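Local structure of 3-dehydroquinate dehydratase (Clostridium difficile, 4H3D) at residues I48-V53 and L82-S87. The protein catalyses the cis-dehydration of 3-dehydroquinate to 3-dehydroshikimate through an imine intermediate, the third step of the chorismate pathway. Sequence-based numbering, arbitrary orientation.
Sequences IIEWRV and LFTFRS. With SHL (5-hydroxy-6-methyl-4-oxo-4H-pyran-2-carboxylic acid), chain I.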
loop_
_atom_site.group_PDB
_atom_site.type_symbol
_atom_site.label_atom_id
_atom_site.label_comp_id
_atom_site.label_asym_id
_atom_site.label_seq_id
_atom_site.Cartn_x
_atom_site.Cartn_y
_atom_site.Cartn_z
ATOM N N ILE B 48 -3.777 -19.189 -6.523
ATOM C CA ILE B 48 -2.783 -20.241 -6.635
ATOM C C ILE B 48 -2.430 -20.749 -5.254
ATOM O O ILE B 48 -2.391 -19.977 -4.287
ATOM C CB ILE B 48 -1.478 -19.676 -7.274
ATOM C CG1 ILE B 48 -1.760 -19.110 -8.672
ATOM C CG2 ILE B 48 -0.358 -20.738 -7.319
ATOM C CD1 ILE B 48 -0.574 -18.378 -9.288
ATOM N N ILE B 49 -2.184 -22.046 -5.165
ATOM C CA ILE B 49 -1.750 -22.672 -3.939
ATOM C C ILE B 49 -0.299 -23.129 -4.141
ATOM O O ILE B 49 0.028 -23.690 -5.175
ATOM C CB ILE B 49 -2.626 -23.873 -3.568
ATOM C CG1 ILE B 49 -4.017 -23.388 -3.147
ATOM C CG2 ILE B 49 -1.981 -24.667 -2.440
ATOM C CD1 ILE B 49 -5.038 -24.515 -2.860
ATOM N N GLU B 50 0.561 -22.825 -3.169
ATOM C CA GLU B 50 1.959 -23.234 -3.204
ATOM C C GLU B 50 2.178 -24.314 -2.176
ATOM O O GLU B 50 1.816 -24.146 -1.025
ATOM C CB GLU B 50 2.890 -22.049 -2.874
ATOM C CG GLU B 50 4.379 -22.445 -2.713
ATOM C CD GLU B 50 5.288 -21.260 -2.327
ATOM O OE1 GLU B 50 4.930 -20.507 -1.395
ATOM O OE2 GLU B 50 6.354 -21.096 -2.960
ATOM N N TRP B 51 2.749 -25.438 -2.581
ATOM C CA TRP B 51 3.130 -26.455 -1.616
ATOM C C TRP B 51 4.607 -26.289 -1.314
ATOM O O TRP B 51 5.468 -26.516 -2.187
ATOM C CB TRP B 51 2.815 -27.871 -2.106
ATOM C CG TRP B 51 3.193 -28.932 -1.119
ATOM C CD1 TRP B 51 3.292 -28.790 0.240
ATOM C CD2 TRP B 51 3.443 -30.330 -1.389
ATOM N NE1 TRP B 51 3.640 -29.993 0.822
ATOM C CE2 TRP B 51 3.720 -30.954 -0.151
ATOM C CE3 TRP B 51 3.465 -31.103 -2.546
ATOM C CZ2 TRP B 51 4.024 -32.302 -0.048
ATOM C CZ3 TRP B 51 3.768 -32.449 -2.434
ATOM C CH2 TRP B 51 4.050 -33.029 -1.197
ATOM N N ARG B 52 4.897 -25.847 -0.077
ATOM C CA ARG B 52 6.257 -25.688 0.417
ATOM C C ARG B 52 6.655 -27.032 0.953
ATOM O O ARG B 52 6.550 -27.291 2.144
ATOM C CB ARG B 52 6.338 -24.630 1.528
ATOM C CG ARG B 52 6.422 -23.185 1.027
ATOM C CD ARG B 52 7.790 -22.893 0.481
ATOM N NE ARG B 52 8.818 -23.157 1.498
ATOM C CZ ARG B 52 9.229 -22.270 2.403
ATOM N NH1 ARG B 52 8.714 -21.043 2.420
ATOM N NH2 ARG B 52 10.166 -22.607 3.294
ATOM N N VAL B 53 7.135 -27.873 0.040
ATOM C CA VAL B 53 7.456 -29.266 0.320
ATOM C C VAL B 53 8.667 -29.444 1.248
ATOM O O VAL B 53 8.819 -30.493 1.867
ATOM C CB VAL B 53 7.649 -30.032 -1.008
ATOM C CG1 VAL B 53 8.965 -29.644 -1.668
ATOM C CG2 VAL B 53 7.569 -31.548 -0.795
ATOM N N LEU B 82 1.581 -24.609 -7.303
ATOM C CA LEU B 82 3.023 -24.302 -7.390
ATOM C C LEU B 82 3.774 -25.230 -6.436
ATOM O O LEU B 82 3.420 -25.326 -5.264
ATOM C CB LEU B 82 3.269 -22.842 -6.980
ATOM C CG LEU B 82 4.723 -22.413 -6.653
ATOM C CD1 LEU B 82 5.669 -22.647 -7.855
ATOM C CD2 LEU B 82 4.753 -20.940 -6.174
ATOM N N PHE B 83 4.802 -25.911 -6.941
ATOM C CA PHE B 83 5.621 -26.829 -6.141
ATOM C C PHE B 83 6.928 -26.123 -5.850
ATOM O O PHE B 83 7.615 -25.708 -6.771
ATOM C CB PHE B 83 5.878 -28.108 -6.924
ATOM C CG PHE B 83 6.654 -29.137 -6.170
ATOM C CD1 PHE B 83 6.044 -29.905 -5.218
ATOM C CD2 PHE B 83 7.995 -29.355 -6.439
ATOM C CE1 PHE B 83 6.758 -30.887 -4.509
ATOM C CE2 PHE B 83 8.709 -30.341 -5.743
ATOM C CZ PHE B 83 8.076 -31.102 -4.782
ATOM N N THR B 84 7.256 -25.967 -4.565
ATOM C CA THR B 84 8.463 -25.252 -4.148
ATOM C C THR B 84 9.238 -25.969 -3.043
ATOM O O THR B 84 8.735 -26.132 -1.938
ATOM C CB THR B 84 8.133 -23.818 -3.579
ATOM O OG1 THR B 84 7.443 -23.031 -4.571
ATOM C CG2 THR B 84 9.445 -23.073 -3.159
ATOM N N PHE B 85 10.467 -26.392 -3.343
ATOM C CA PHE B 85 11.380 -26.852 -2.290
ATOM C C PHE B 85 12.324 -25.673 -2.071
ATOM O O PHE B 85 13.163 -25.379 -2.927
ATOM C CB PHE B 85 12.200 -28.101 -2.658
ATOM C CG PHE B 85 13.087 -28.585 -1.512
ATOM C CD1 PHE B 85 14.273 -27.945 -1.211
ATOM C CD2 PHE B 85 12.688 -29.637 -0.713
ATOM C CE1 PHE B 85 15.053 -28.367 -0.132
ATOM C CE2 PHE B 85 13.458 -30.056 0.343
ATOM C CZ PHE B 85 14.634 -29.423 0.632
ATOM N N ARG B 86 12.127 -24.957 -0.960
ATOM C CA ARG B 86 12.948 -23.805 -0.597
ATOM C C ARG B 86 14.170 -24.317 0.152
ATOM O O ARG B 86 14.040 -24.978 1.175
ATOM C CB ARG B 86 12.120 -22.849 0.284
ATOM C CG ARG B 86 12.821 -21.564 0.673
ATOM C CD ARG B 86 13.256 -20.700 -0.541
ATOM N NE ARG B 86 12.127 -20.160 -1.302
ATOM C CZ ARG B 86 11.878 -20.387 -2.593
ATOM N NH1 ARG B 86 12.703 -21.133 -3.332
ATOM N NH2 ARG B 86 10.821 -19.818 -3.162
ATOM N N SER B 87 15.359 -24.048 -0.373
ATOM C CA SER B 87 16.572 -24.557 0.252
ATOM C C SER B 87 16.928 -23.769 1.517
ATOM O O SER B 87 16.497 -22.619 1.716
ATOM C CB SER B 87 17.749 -24.546 -0.744
ATOM O OG SER B 87 18.298 -23.248 -0.857
HETATM O OAD SHL I . 5.553 -14.142 1.252
HETATM C CAH SHL I . 6.755 -14.191 1.618
HETATM O OAA SHL I . 7.118 -13.698 2.716
HETATM C CAK SHL I . 7.717 -14.833 0.745
HETATM O OAG SHL I . 7.249 -15.372 -0.501
HETATM C CAF SHL I . 8.122 -16.168 -1.269
HETATM C CAL SHL I . 7.635 -16.785 -2.374
HETATM C CAJ SHL I . 9.375 -16.350 -0.797
HETATM O OAC SHL I . 10.222 -17.116 -1.479
HETATM C CAI SHL I . 9.795 -15.760 0.361
HETATM C CAE SHL I . 8.986 -15.009 1.119
HETATM O OAB SHL I . 11.043 -15.928 0.772
HETATM O O HOH W 1 8.376 -19.787 -1.611
#
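Glu50 OE2 is gripped by two donors: the Thr84 hydroxyl, OG1 2.7 Å away, meets the anti lone pair of Glu50 OE2, and a water 2.8 Å from Glu50 OE2 also takes a weak bond from Arg86 NH2 and reaches the ligand's OAC. Glu50 and Thr84 belong to neighbouring parallel strands, 48-52 and 81-84, of the TIM barrel, joined through helix 62-76 as a beta-alpha-beta unit. Backbone bonds alternate from Leu82 N to Ile49 O up to Val53 N to Thr84 O, where the N-H...O angle drops to 137°.

Glu50, Arg52, Leu82 and Thr84 share the face lining the barrel interior; Glu50, Arg52 and Arg86 are among the residues that bind 3-dehydroquinate. The Glu50 chain is extended, with CG anti to the backbone N (chi1 173°), and Leu82 CD2 packs on Glu50 CG. Arg52 lays one guanidinium face over Arg86 CB, while its NE forms a salt bridge with Asp54. Arg86, in salt bridges with Asp118 and Glu120, donates from NH2 to ligand OAC at 3.2 Å; Thr84 CG2 lies under one face of its guanidinium, toward the rim. The three acids probably offset the like charges of the two arginines.

On the opposite face, toward the outer helices, Phe83 turns its edge to the six-membered ring of Trp51 in an offset edge-to-face pair, planes at 72°. Val53 joins them, its CG1 3.6 Å from Phe83 CZ and its CG2 over the Trp51 ring, offset toward the rim.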